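Local coordinates for citrate synthase (Metallosphaera sedula, PDB 6ABW), which probably catalyses the condensation of acetyl-CoA with oxaloacetate and water to give citrate and free CoA, a step of the tricarboxylic acid cycle, at residues A[193-197]-A[270-274]; A[204-209]-A[357-362]; A[236-240]-A[264-268]. All coordinates share one frame; numbering follows the deposited sequence.

Contact 1 of 3, residues A[193-197]-A[270-274]; sequences ADHEV and HRVYK. With ACO (acetyl coenzyme *a), chain D.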
loop_
_atom_site.group_PDB
_atom_site.type_symbol
_atom_site.label_atom_id
_atom_site.label_comp_id
_atom_site.label_asym_id
_atom_site.label_seq_id
_atom_site.Cartn_x
_atom_site.Cartn_y
_atom_site.Cartn_z
ATOM N N ALA A 193 -18.073 -2.709 8.738
ATOM C CA ALA A 193 -17.533 -1.384 8.506
ATOM C C ALA A 193 -16.248 -1.142 9.280
ATOM O O ALA A 193 -15.353 -0.512 8.734
ATOM C CB ALA A 193 -18.537 -0.285 8.764
ATOM N N ASP A 194 -16.139 -1.562 10.544
ATOM C CA ASP A 194 -14.927 -1.351 11.282
ATOM C C ASP A 194 -14.781 -2.355 12.430
ATOM O O ASP A 194 -15.797 -2.740 13.000
ATOM C CB ASP A 194 -14.874 0.045 11.951
ATOM C CG ASP A 194 -13.434 0.376 12.407
ATOM O OD1 ASP A 194 -12.436 0.122 11.618
ATOM O OD2 ASP A 194 -13.238 0.768 13.579
ATOM N N HIS A 195 -13.554 -2.757 12.729
ATOM C CA HIS A 195 -13.311 -3.640 13.887
ATOM C C HIS A 195 -11.828 -3.773 14.183
ATOM O O HIS A 195 -11.054 -4.245 13.303
ATOM C CB HIS A 195 -13.841 -5.034 13.588
ATOM C CG HIS A 195 -14.301 -5.813 14.781
ATOM N ND1 HIS A 195 -13.529 -6.793 15.358
ATOM C CD2 HIS A 195 -15.448 -5.767 15.479
ATOM C CE1 HIS A 195 -14.184 -7.276 16.400
ATOM N NE2 HIS A 195 -15.340 -6.673 16.500
ATOM N N GLU A 196 -11.402 -3.368 15.374
ATOM C CA GLU A 196 -9.987 -3.564 15.797
ATOM C C GLU A 196 -9.058 -2.783 14.823
ATOM O O GLU A 196 -9.523 -1.888 14.095
ATOM C CB GLU A 196 -9.635 -5.058 15.858
ATOM C CG GLU A 196 -10.365 -5.911 16.890
ATOM C CD GLU A 196 -10.184 -7.425 16.631
ATOM O OE1 GLU A 196 -9.268 -8.049 17.206
ATOM O OE2 GLU A 196 -10.962 -8.015 15.817
ATOM N N VAL A 197 -7.767 -3.107 14.842
ATOM C CA VAL A 197 -6.805 -2.457 14.000
ATOM C C VAL A 197 -6.002 -3.581 13.345
ATOM O O VAL A 197 -4.879 -3.888 13.741
ATOM C CB VAL A 197 -5.886 -1.486 14.781
ATOM C CG1 VAL A 197 -5.010 -0.704 13.822
ATOM C CG2 VAL A 197 -6.646 -0.528 15.659
ATOM N N HIS A 270 -12.322 -16.352 18.171
ATOM C CA HIS A 270 -11.965 -14.976 17.965
ATOM C C HIS A 270 -10.949 -14.581 18.994
ATOM O O HIS A 270 -11.091 -15.025 20.168
ATOM C CB HIS A 270 -13.213 -14.095 18.077
ATOM C CG HIS A 270 -13.047 -12.768 17.453
ATOM N ND1 HIS A 270 -12.541 -11.690 18.146
ATOM C CD2 HIS A 270 -13.381 -12.304 16.220
ATOM C CE1 HIS A 270 -12.513 -10.641 17.346
ATOM N NE2 HIS A 270 -12.978 -10.997 16.153
ATOM N N ARG A 271 -9.991 -13.740 18.604
ATOM C CA ARG A 271 -8.959 -13.304 19.622
ATOM C C ARG A 271 -9.505 -12.441 20.751
ATOM O O ARG A 271 -8.859 -12.367 21.811
ATOM C CB ARG A 271 -7.766 -12.563 18.953
ATOM C CG ARG A 271 -6.845 -13.529 18.196
ATOM C CD ARG A 271 -5.493 -12.965 17.739
ATOM N NE ARG A 271 -4.865 -13.901 16.777
ATOM C CZ ARG A 271 -4.270 -15.073 17.076
ATOM N NH1 ARG A 271 -4.182 -15.526 18.330
ATOM N NH2 ARG A 271 -3.761 -15.826 16.092
ATOM N N VAL A 272 -10.606 -11.731 20.531
ATOM C CA VAL A 272 -11.208 -10.813 21.518
ATOM C C VAL A 272 -12.506 -11.347 22.111
ATOM O O VAL A 272 -12.713 -11.334 23.348
ATOM C CB VAL A 272 -11.436 -9.394 20.877
ATOM C CG1 VAL A 272 -11.970 -8.392 21.870
ATOM C CG2 VAL A 272 -10.114 -8.854 20.331
ATOM N N TYR A 273 -13.455 -11.711 21.261
ATOM C CA TYR A 273 -14.745 -12.223 21.696
ATOM C C TYR A 273 -14.636 -13.632 22.310
ATOM O O TYR A 273 -14.132 -14.542 21.676
ATOM C CB TYR A 273 -15.789 -12.314 20.584
ATOM C CG TYR A 273 -16.187 -10.954 20.019
ATOM C CD1 TYR A 273 -16.769 -10.001 20.837
ATOM C CD2 TYR A 273 -15.956 -10.624 18.663
ATOM C CE1 TYR A 273 -17.124 -8.762 20.351
ATOM C CE2 TYR A 273 -16.328 -9.377 18.142
ATOM C CZ TYR A 273 -16.874 -8.454 18.995
ATOM O OH TYR A 273 -17.215 -7.217 18.582
ATOM N N LYS A 274 -15.104 -13.773 23.536
ATOM C CA LYS A 274 -15.141 -15.072 24.203
ATOM C C LYS A 274 -16.589 -15.580 24.280
ATOM O O LYS A 274 -16.885 -16.522 24.995
ATOM C CB LYS A 274 -14.449 -14.960 25.571
ATOM C CG LYS A 274 -12.981 -14.476 25.501
ATOM C CD LYS A 274 -12.143 -15.316 24.532
ATOM C CE LYS A 274 -10.761 -14.748 24.173
ATOM N NZ LYS A 274 -10.301 -15.412 22.893
HETATM N N1A ACO D . -12.008 -24.640 16.063
HETATM C C2A ACO D . -11.720 -25.631 16.983
HETATM N N3A ACO D . -10.977 -25.402 18.130
HETATM C C4A ACO D . -10.517 -24.149 18.358
HETATM C C5A ACO D . -10.804 -23.044 17.416
HETATM C C6A ACO D . -11.602 -23.374 16.238
HETATM N N6A ACO D . -11.846 -22.395 15.342
HETATM N N7A ACO D . -10.199 -21.928 17.888
HETATM C C8A ACO D . -9.573 -22.262 19.043
HETATM N N9A ACO D . -9.759 -23.575 19.303
HETATM C C1B ACO D . -9.266 -24.326 20.495
HETATM C C2B ACO D . -7.748 -24.236 20.720
HETATM O O2B ACO D . -6.993 -25.188 19.970
HETATM C C3B ACO D . -7.691 -24.515 22.197
HETATM O O3B ACO D . -7.735 -25.945 22.343
HETATM P P3B ACO D . -7.082 -26.774 23.590
HETATM O O7A ACO D . -6.791 -28.148 23.016
HETATM O O8A ACO D . -8.169 -26.778 24.661
HETATM O O9A ACO D . -5.825 -25.979 23.931
HETATM C C4B ACO D . -8.954 -23.856 22.768
HETATM O O4B ACO D . -9.902 -23.788 21.692
HETATM C C5B ACO D . -8.759 -22.445 23.263
HETATM O O5B ACO D . -8.215 -21.643 22.214
HETATM P P1A ACO D . -8.044 -20.053 22.440
HETATM O O1A ACO D . -6.746 -19.901 23.198
HETATM O O2A ACO D . -9.374 -19.501 22.976
HETATM O O3A ACO D . -7.865 -19.360 20.985
HETATM P P2A ACO D . -6.545 -19.475 20.055
HETATM O O4A ACO D . -5.662 -18.265 20.212
HETATM O O5A ACO D . -6.028 -20.884 20.044
HETATM O O6A ACO D . -7.288 -19.153 18.658
HETATM C CBP ACO D . -8.186 -17.651 17.041
HETATM C CCP ACO D . -8.192 -18.054 18.492
HETATM C CDP ACO D . -9.280 -16.783 16.461
HETATM C CEP ACO D . -6.846 -17.752 16.297
HETATM C CAP ACO D . -8.785 -19.054 16.505
HETATM O OAP ACO D . -10.018 -19.479 17.115
HETATM C C9P ACO D . -9.024 -19.196 14.999
HETATM O O9P ACO D . -8.083 -19.567 14.306
HETATM N N8P ACO D . -10.249 -18.885 14.502
HETATM C C7P ACO D . -10.477 -18.710 13.086
HETATM C C6P ACO D . -10.422 -19.964 12.244
HETATM C C5P ACO D . -10.548 -19.459 10.811
HETATM O O5P ACO D . -11.656 -19.367 10.286
HETATM N N4P ACO D . -9.414 -19.157 10.139
HETATM C C3P ACO D . -9.399 -18.764 8.724
HETATM C C2P ACO D . -8.886 -17.341 8.674
HETATM S S1P ACO D . -7.263 -17.350 7.996
HETATM C C ACO D . -7.674 -16.340 6.753
HETATM O O ACO D . -8.249 -16.839 5.804
HETATM C CH3 ACO D . -7.353 -14.883 6.912
#
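Tyr273 brings its OH to the NE2 edge of the His195 ring across two loops of the citrate synthase fold, at the edge of the cleft that holds acetyl-CoA; His270, a predicted active-site residue, sits beside them and completes an aromatic cluster. The polar link across the contact is the nearly straight hydrogen bond between His195 NE2 and Tyr273 OH, 2.9 Å long at 176°; the proton may sit on either atom. The imidazole is gripped at its other nitrogen too: His195 ND1 donates to OE2 of the next residue, Glu196, at 2.9 Å, close to the ring plane but on the anti side of the carboxylate. With both nitrogens engaged, the rotation of this ring is fixed.

Around these bonds the rings pack with neither His195 nor its aromatic partners across the contact lying over the other's face. The His195 and His270 planes stand almost perpendicular, at 89°, and their CE1 atoms approach to 3.9 Å. Within its own loop His270 lies under Tyr273, whose CD2 rests 3.6 Å above the centre of the imidazole. Contacts without a hydrogen bond come from Glu196, whose carboxylate slides past His270 with OE2 at the ring edge, 3.4 Å from CE1, while its OE1 lies against Val272 CG2. Arg271 lays one guanidinium face against the CEP methyl of acetyl-CoA.

His270 is steadied by its own chain. CG anti to the backbone N (chi1 -161°) lays the ring beside its own carbonyl carbon, where ND1 accepts two backbone N-H groups, from Val272 N at 3.1 Å and Tyr273 N at 3.2 Å.

Contact 2 of 3, residues A[204-209]-A[357-362]; sequences ALVTSS and HVIEYV
Ser208 OG, lying against Tyr361 CD2 across the contact, is held by the carbonyl of Leu205 one turn back in its own helix, at 2.7 Å from Leu205 O. Chi1 of 76° sets this hydroxyl between its backbone N and carbonyl carbon, from where it reaches that oxygen and still comes within 3.4 Å of Tyr361 CD2. No hydrogen bond crosses the interface. Apolar carbons do the joining: Leu205 CD2 runs obliquely across the start of the tyrosine side chain, 3.6 Å from Tyr361 CB, and also covers His357 O. Next to it Val358 CG1 fits against Ala204, 3.7 Å from Ala204 CB, while Ser208 CB rests on Val362 CG2 at the same distance. This is helix-helix packing within the largely helical citrate synthase fold, helix 199-208 lying against helix 342-365 with local axes 9.4 Å apart and crossing at -39°. The small residues Ala204 and Ser208, one turn apart, face Val358; the closest pair of CA atoms is that of Leu205 CA and Val358 CA, 5.6 Å apart. Tyr361 carries its phenol past the serines to Arg367 O, whereas Val206 and Thr207 pack on the second subunit, against Ala203 and Ala223 of that chain.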
loop_
_atom_site.group_PDB
_atom_site.type_symbol
_atom_site.label_atom_id
_atom_site.label_comp_id
_atom_site.label_asym_id
_atom_site.label_seq_id
_atom_site.Cartn_x
_atom_site.Cartn_y
_atom_site.Cartn_z
ATOM N N ALA A 204 -2.902 1.471 6.171
ATOM C CA ALA A 204 -3.555 2.770 5.880
ATOM C C ALA A 204 -2.998 3.866 6.776
ATOM O O ALA A 204 -2.689 4.899 6.264
ATOM C CB ALA A 204 -5.040 2.694 5.973
ATOM N N LEU A 205 -2.845 3.600 8.074
ATOM C CA LEU A 205 -2.350 4.549 9.009
ATOM C C LEU A 205 -0.902 4.958 8.723
ATOM O O LEU A 205 -0.578 6.132 8.692
ATOM C CB LEU A 205 -2.521 4.026 10.429
ATOM C CG LEU A 205 -3.967 3.881 10.907
ATOM C CD1 LEU A 205 -3.976 3.133 12.260
ATOM C CD2 LEU A 205 -4.649 5.238 11.104
ATOM N N VAL A 206 -0.052 3.988 8.414
ATOM C CA VAL A 206 1.325 4.264 8.041
ATOM C C VAL A 206 1.404 5.158 6.802
ATOM O O VAL A 206 2.174 6.102 6.725
ATOM C CB VAL A 206 2.091 2.961 7.731
ATOM C CG1 VAL A 206 3.499 3.274 7.216
ATOM C CG2 VAL A 206 2.231 2.195 9.008
ATOM N N THR A 207 0.584 4.869 5.826
ATOM C CA THR A 207 0.549 5.611 4.613
ATOM C C THR A 207 0.059 7.040 4.907
ATOM O O THR A 207 0.593 8.020 4.351
ATOM C CB THR A 207 -0.324 4.870 3.572
ATOM O OG1 THR A 207 0.302 3.594 3.292
ATOM C CG2 THR A 207 -0.379 5.596 2.289
ATOM N N SER A 208 -0.940 7.185 5.788
ATOM C CA SER A 208 -1.496 8.488 6.091
ATOM C C SER A 208 -0.451 9.369 6.811
ATOM O O SER A 208 -0.512 10.611 6.720
ATOM C CB SER A 208 -2.778 8.378 6.924
ATOM O OG SER A 208 -2.490 8.064 8.282
ATOM N N SER A 209 0.491 8.744 7.486
ATOM C CA SER A 209 1.548 9.488 8.242
ATOM C C SER A 209 2.469 10.345 7.375
ATOM O O SER A 209 3.160 11.249 7.875
ATOM C CB SER A 209 2.401 8.534 9.105
ATOM O OG SER A 209 3.418 7.802 8.392
ATOM N N HIS A 357 -10.631 5.955 10.180
ATOM C CA HIS A 357 -9.420 5.854 11.018
ATOM C C HIS A 357 -8.296 6.773 10.562
ATOM O O HIS A 357 -7.607 7.362 11.381
ATOM C CB HIS A 357 -8.881 4.438 11.108
ATOM C CG HIS A 357 -9.558 3.594 12.129
ATOM N ND1 HIS A 357 -9.198 3.631 13.452
ATOM C CD2 HIS A 357 -10.508 2.626 12.026
ATOM C CE1 HIS A 357 -9.987 2.814 14.147
ATOM N NE2 HIS A 357 -10.778 2.180 13.300
ATOM N N VAL A 358 -8.078 6.887 9.264
ATOM C CA VAL A 358 -6.999 7.709 8.800
ATOM C C VAL A 358 -7.340 9.196 9.023
ATOM O O VAL A 358 -6.440 9.938 9.405
ATOM C CB VAL A 358 -6.500 7.453 7.367
ATOM C CG1 VAL A 358 -5.924 6.024 7.310
ATOM C CG2 VAL A 358 -7.538 7.654 6.308
ATOM N N ILE A 359 -8.598 9.573 8.876
ATOM C CA ILE A 359 -9.017 10.971 9.076
ATOM C C ILE A 359 -8.795 11.317 10.539
ATOM O O ILE A 359 -8.198 12.325 10.842
ATOM C CB ILE A 359 -10.425 11.249 8.632
ATOM C CG1 ILE A 359 -10.535 11.156 7.139
ATOM C CG2 ILE A 359 -10.921 12.639 9.148
ATOM C CD1 ILE A 359 -11.902 11.177 6.607
ATOM N N GLU A 360 -9.202 10.432 11.444
ATOM C CA GLU A 360 -8.969 10.629 12.898
ATOM C C GLU A 360 -7.523 10.772 13.202
ATOM O O GLU A 360 -7.088 11.674 13.968
ATOM C CB GLU A 360 -9.458 9.428 13.704
ATOM C CG GLU A 360 -10.684 9.585 14.511
ATOM C CD GLU A 360 -10.924 8.362 15.462
ATOM O OE1 GLU A 360 -11.762 8.557 16.369
ATOM O OE2 GLU A 360 -10.294 7.248 15.299
ATOM N N TYR A 361 -6.721 9.888 12.603
ATOM C CA TYR A 361 -5.308 9.898 12.819
ATOM C C TYR A 361 -4.605 11.168 12.317
ATOM O O TYR A 361 -3.795 11.756 13.058
ATOM C CB TYR A 361 -4.672 8.624 12.240
ATOM C CG TYR A 361 -3.220 8.506 12.550
ATOM C CD1 TYR A 361 -2.782 8.033 13.781
ATOM C CD2 TYR A 361 -2.289 8.886 11.608
ATOM C CE1 TYR A 361 -1.410 7.918 14.046
ATOM C CE2 TYR A 361 -0.935 8.810 11.857
ATOM C CZ TYR A 361 -0.481 8.321 13.073
ATOM O OH TYR A 361 0.910 8.275 13.265
ATOM N N VAL A 362 -4.888 11.582 11.088
ATOM C CA VAL A 362 -4.212 12.724 10.496
ATOM C C VAL A 362 -4.661 13.987 11.288
ATOM O O VAL A 362 -3.817 14.868 11.576
ATOM C CB VAL A 362 -4.526 12.880 9.001
ATOM C CG1 VAL A 362 -4.064 14.194 8.471
ATOM C CG2 VAL A 362 -3.867 11.736 8.150
#

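Contact 3 of 3, residues A[236-240]-A[264-268]; sequences EAFKQ and RLMGF. With ACO (acetyl coenzyme *a), chain D.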
loop_
_atom_site.group_PDB
_atom_site.type_symbol
_atom_site.label_atom_id
_atom_site.label_comp_id
_atom_site.label_asym_id
_atom_site.label_seq_id
_atom_site.Cartn_x
_atom_site.Cartn_y
_atom_site.Cartn_z
ATOM N N GLU A 236 -12.799 -19.023 3.370
ATOM C CA GLU A 236 -12.315 -20.267 3.956
ATOM C C GLU A 236 -13.483 -20.928 4.764
ATOM O O GLU A 236 -13.647 -22.159 4.734
ATOM C CB GLU A 236 -11.130 -20.041 4.882
ATOM C CG GLU A 236 -9.829 -19.794 4.113
ATOM C CD GLU A 236 -9.552 -20.890 3.061
ATOM O OE1 GLU A 236 -9.501 -20.612 1.827
ATOM O OE2 GLU A 236 -9.469 -22.051 3.462
ATOM N N ALA A 237 -14.251 -20.115 5.460
ATOM C CA ALA A 237 -15.376 -20.645 6.227
ATOM C C ALA A 237 -16.404 -21.267 5.262
ATOM O O ALA A 237 -16.891 -22.336 5.516
ATOM C CB ALA A 237 -16.035 -19.555 7.037
ATOM N N PHE A 238 -16.736 -20.571 4.186
ATOM C CA PHE A 238 -17.799 -20.978 3.284
ATOM C C PHE A 238 -17.367 -22.211 2.455
ATOM O O PHE A 238 -18.211 -23.054 2.152
ATOM C CB PHE A 238 -18.142 -19.854 2.372
ATOM C CG PHE A 238 -19.351 -20.098 1.515
ATOM C CD1 PHE A 238 -20.628 -19.785 1.951
ATOM C CD2 PHE A 238 -19.195 -20.637 0.265
ATOM C CE1 PHE A 238 -21.733 -19.998 1.133
ATOM C CE2 PHE A 238 -20.297 -20.898 -0.512
ATOM C CZ PHE A 238 -21.561 -20.604 -0.071
ATOM N N LYS A 239 -16.077 -22.321 2.181
ATOM C CA LYS A 239 -15.525 -23.476 1.463
ATOM C C LYS A 239 -15.708 -24.795 2.176
ATOM O O LYS A 239 -15.864 -25.811 1.495
ATOM C CB LYS A 239 -14.061 -23.299 1.052
ATOM C CG LYS A 239 -13.928 -22.444 -0.197
ATOM C CD LYS A 239 -12.464 -22.029 -0.397
ATOM C CE LYS A 239 -12.378 -21.138 -1.616
ATOM N NZ LYS A 239 -11.018 -20.528 -1.685
ATOM N N GLN A 240 -15.809 -24.755 3.505
ATOM C CA GLN A 240 -16.254 -25.911 4.263
ATOM C C GLN A 240 -17.634 -26.399 3.835
ATOM O O GLN A 240 -17.824 -27.606 3.613
ATOM C CB GLN A 240 -16.308 -25.604 5.750
ATOM C CG GLN A 240 -14.964 -25.215 6.305
ATOM C CD GLN A 240 -15.085 -24.765 7.761
ATOM O OE1 GLN A 240 -14.338 -25.270 8.616
ATOM N NE2 GLN A 240 -15.973 -23.766 8.037
ATOM N N ARG A 264 -9.209 -27.032 12.983
ATOM C CA ARG A 264 -10.068 -26.046 13.554
ATOM C C ARG A 264 -11.271 -25.873 12.643
ATOM O O ARG A 264 -11.211 -26.172 11.445
ATOM C CB ARG A 264 -9.326 -24.790 13.769
ATOM C CG ARG A 264 -8.433 -24.996 14.990
ATOM C CD ARG A 264 -7.694 -23.737 15.262
ATOM N NE ARG A 264 -7.057 -23.900 16.567
ATOM C CZ ARG A 264 -6.358 -22.953 17.151
ATOM N NH1 ARG A 264 -6.173 -21.793 16.535
ATOM N NH2 ARG A 264 -5.792 -23.204 18.331
ATOM N N LEU A 265 -12.355 -25.385 13.233
ATOM C CA LEU A 265 -13.543 -25.159 12.480
ATOM C C LEU A 265 -13.422 -23.719 12.025
ATOM O O LEU A 265 -13.337 -22.810 12.852
ATOM C CB LEU A 265 -14.766 -25.440 13.357
ATOM C CG LEU A 265 -16.125 -25.195 12.773
ATOM C CD1 LEU A 265 -16.303 -26.013 11.527
ATOM C CD2 LEU A 265 -17.201 -25.510 13.812
ATOM N N MET A 266 -13.363 -23.485 10.691
ATOM C CA MET A 266 -13.202 -22.150 10.196
ATOM C C MET A 266 -14.478 -21.313 10.390
ATOM O O MET A 266 -15.630 -21.843 10.262
ATOM C CB MET A 266 -12.745 -22.135 8.689
ATOM C CG MET A 266 -11.483 -22.949 8.374
ATOM S SD MET A 266 -10.070 -22.331 9.322
ATOM C CE MET A 266 -9.726 -23.628 10.499
ATOM N N GLY A 267 -14.305 -20.040 10.720
ATOM C CA GLY A 267 -15.398 -19.186 11.141
ATOM C C GLY A 267 -15.902 -19.350 12.529
ATOM O O GLY A 267 -16.924 -18.770 12.887
ATOM N N PHE A 268 -15.147 -20.123 13.333
ATOM C CA PHE A 268 -15.314 -20.199 14.785
ATOM C C PHE A 268 -14.068 -19.581 15.416
ATOM O O PHE A 268 -12.935 -19.695 14.885
ATOM C CB PHE A 268 -15.472 -21.604 15.305
ATOM C CG PHE A 268 -16.898 -22.066 15.396
ATOM C CD1 PHE A 268 -17.747 -22.082 14.276
ATOM C CD2 PHE A 268 -17.419 -22.476 16.570
ATOM C CE1 PHE A 268 -19.046 -22.575 14.372
ATOM C CE2 PHE A 268 -18.709 -22.933 16.662
ATOM C CZ PHE A 268 -19.557 -22.959 15.567
HETATM N N1A ACO D . -12.008 -24.640 16.063
HETATM C C2A ACO D . -11.720 -25.631 16.983
HETATM N N3A ACO D . -10.977 -25.402 18.130
HETATM C C4A ACO D . -10.517 -24.149 18.358
HETATM C C5A ACO D . -10.804 -23.044 17.416
HETATM C C6A ACO D . -11.602 -23.374 16.238
HETATM N N6A ACO D . -11.846 -22.395 15.342
HETATM N N7A ACO D . -10.199 -21.928 17.888
HETATM C C8A ACO D . -9.573 -22.262 19.043
HETATM N N9A ACO D . -9.759 -23.575 19.303
HETATM C C1B ACO D . -9.266 -24.326 20.495
HETATM C C2B ACO D . -7.748 -24.236 20.720
HETATM O O2B ACO D . -6.993 -25.188 19.970
HETATM C C3B ACO D . -7.691 -24.515 22.197
HETATM O O3B ACO D . -7.735 -25.945 22.343
HETATM P P3B ACO D . -7.082 -26.774 23.590
HETATM O O7A ACO D . -6.791 -28.148 23.016
HETATM O O8A ACO D . -8.169 -26.778 24.661
HETATM O O9A ACO D . -5.825 -25.979 23.931
HETATM C C4B ACO D . -8.954 -23.856 22.768
HETATM O O4B ACO D . -9.902 -23.788 21.692
HETATM C C5B ACO D . -8.759 -22.445 23.263
HETATM O O5B ACO D . -8.215 -21.643 22.214
HETATM P P1A ACO D . -8.044 -20.053 22.440
HETATM O O1A ACO D . -6.746 -19.901 23.198
HETATM O O2A ACO D . -9.374 -19.501 22.976
HETATM O O3A ACO D . -7.865 -19.360 20.985
HETATM P P2A ACO D . -6.545 -19.475 20.055
HETATM O O4A ACO D . -5.662 -18.265 20.212
HETATM O O5A ACO D . -6.028 -20.884 20.044
HETATM O O6A ACO D . -7.288 -19.153 18.658
HETATM C CBP ACO D . -8.186 -17.651 17.041
HETATM C CCP ACO D . -8.192 -18.054 18.492
HETATM C CDP ACO D . -9.280 -16.783 16.461
HETATM C CEP ACO D . -6.846 -17.752 16.297
HETATM C CAP ACO D . -8.785 -19.054 16.505
HETATM O OAP ACO D . -10.018 -19.479 17.115
HETATM C C9P ACO D . -9.024 -19.196 14.999
HETATM O O9P ACO D . -8.083 -19.567 14.306
HETATM N N8P ACO D . -10.249 -18.885 14.502
HETATM C C7P ACO D . -10.477 -18.710 13.086
HETATM C C6P ACO D . -10.422 -19.964 12.244
HETATM C C5P ACO D . -10.548 -19.459 10.811
HETATM O O5P ACO D . -11.656 -19.367 10.286
HETATM N N4P ACO D . -9.414 -19.157 10.139
HETATM C C3P ACO D . -9.399 -18.764 8.724
HETATM C C2P ACO D . -8.886 -17.341 8.674
HETATM S S1P ACO D . -7.263 -17.350 7.996
HETATM C C ACO D . -7.674 -16.340 6.753
HETATM O O ACO D . -8.249 -16.839 5.804
HETATM C CH3 ACO D . -7.353 -14.883 6.912
HETATM O O HOH W 1 -12.253 -26.793 8.608
#
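Gln240 and Met266 join helix 233-244 to the acetyl-CoA-binding loop of citrate synthase, which makes a type II beta turn from Leu265 to Phe268. The tight part is the glutamine amide, both heteroatoms of which are bonded to the backbone of Met266: OE1 accepts from Met266 N at 2.9 Å, and NE2 donates to Met266 O at 3.0 Å, approaching from above the carbonyl plane. A third bond, from NE2 to Ala237 O in its own helix, helps hold the amide in place. An alanine here would remove all three bonds and is likely to leave Met266 N and O without their mates and the turn freer to shift under the ligand.

The looser side is the water and the Glu236 end. A water bridges Gln240 OE1 and Arg264 O, and Glu236 O lies 4.1 Å from Met266 CB. The ligand face is separate and well bonded: Leu265 N and O pair with adenine N1A and N6A, Arg264 spans the ribose and diphosphate through weak bonds, and Gly267 N donates to the pantetheine oxygen O5P at 2.8 Å. The Met266 chain kinks at chi2 (-60°), which carries SD to 3.3 Å from ACO C5P.

How the contacts relate
All three contacts lie in the one largely helical citrate synthase fold. Along the chain, contacts 1 and 2 interlock, their segments alternating, and contact 3 is nested inside the loops closed by both. Contacts 1 and 3 have centres 17 Å apart; segments 264-268 and 270-274 follow each other in the loop between helices 250-260 and 278-292, and both touch acetyl-CoA. Contact 2 sits on the opposite side of the chain's centre from contact 3, with centres 32 Å apart and no touch. The centres of contacts 1 and 2 are 19 Å apart, and the two are joined by the probable hydrogen bond between His357 NE2 and Asp194 OD2. The ligand-binding loop thus connects, by way of contact 1, to the helix pair beside the second subunit.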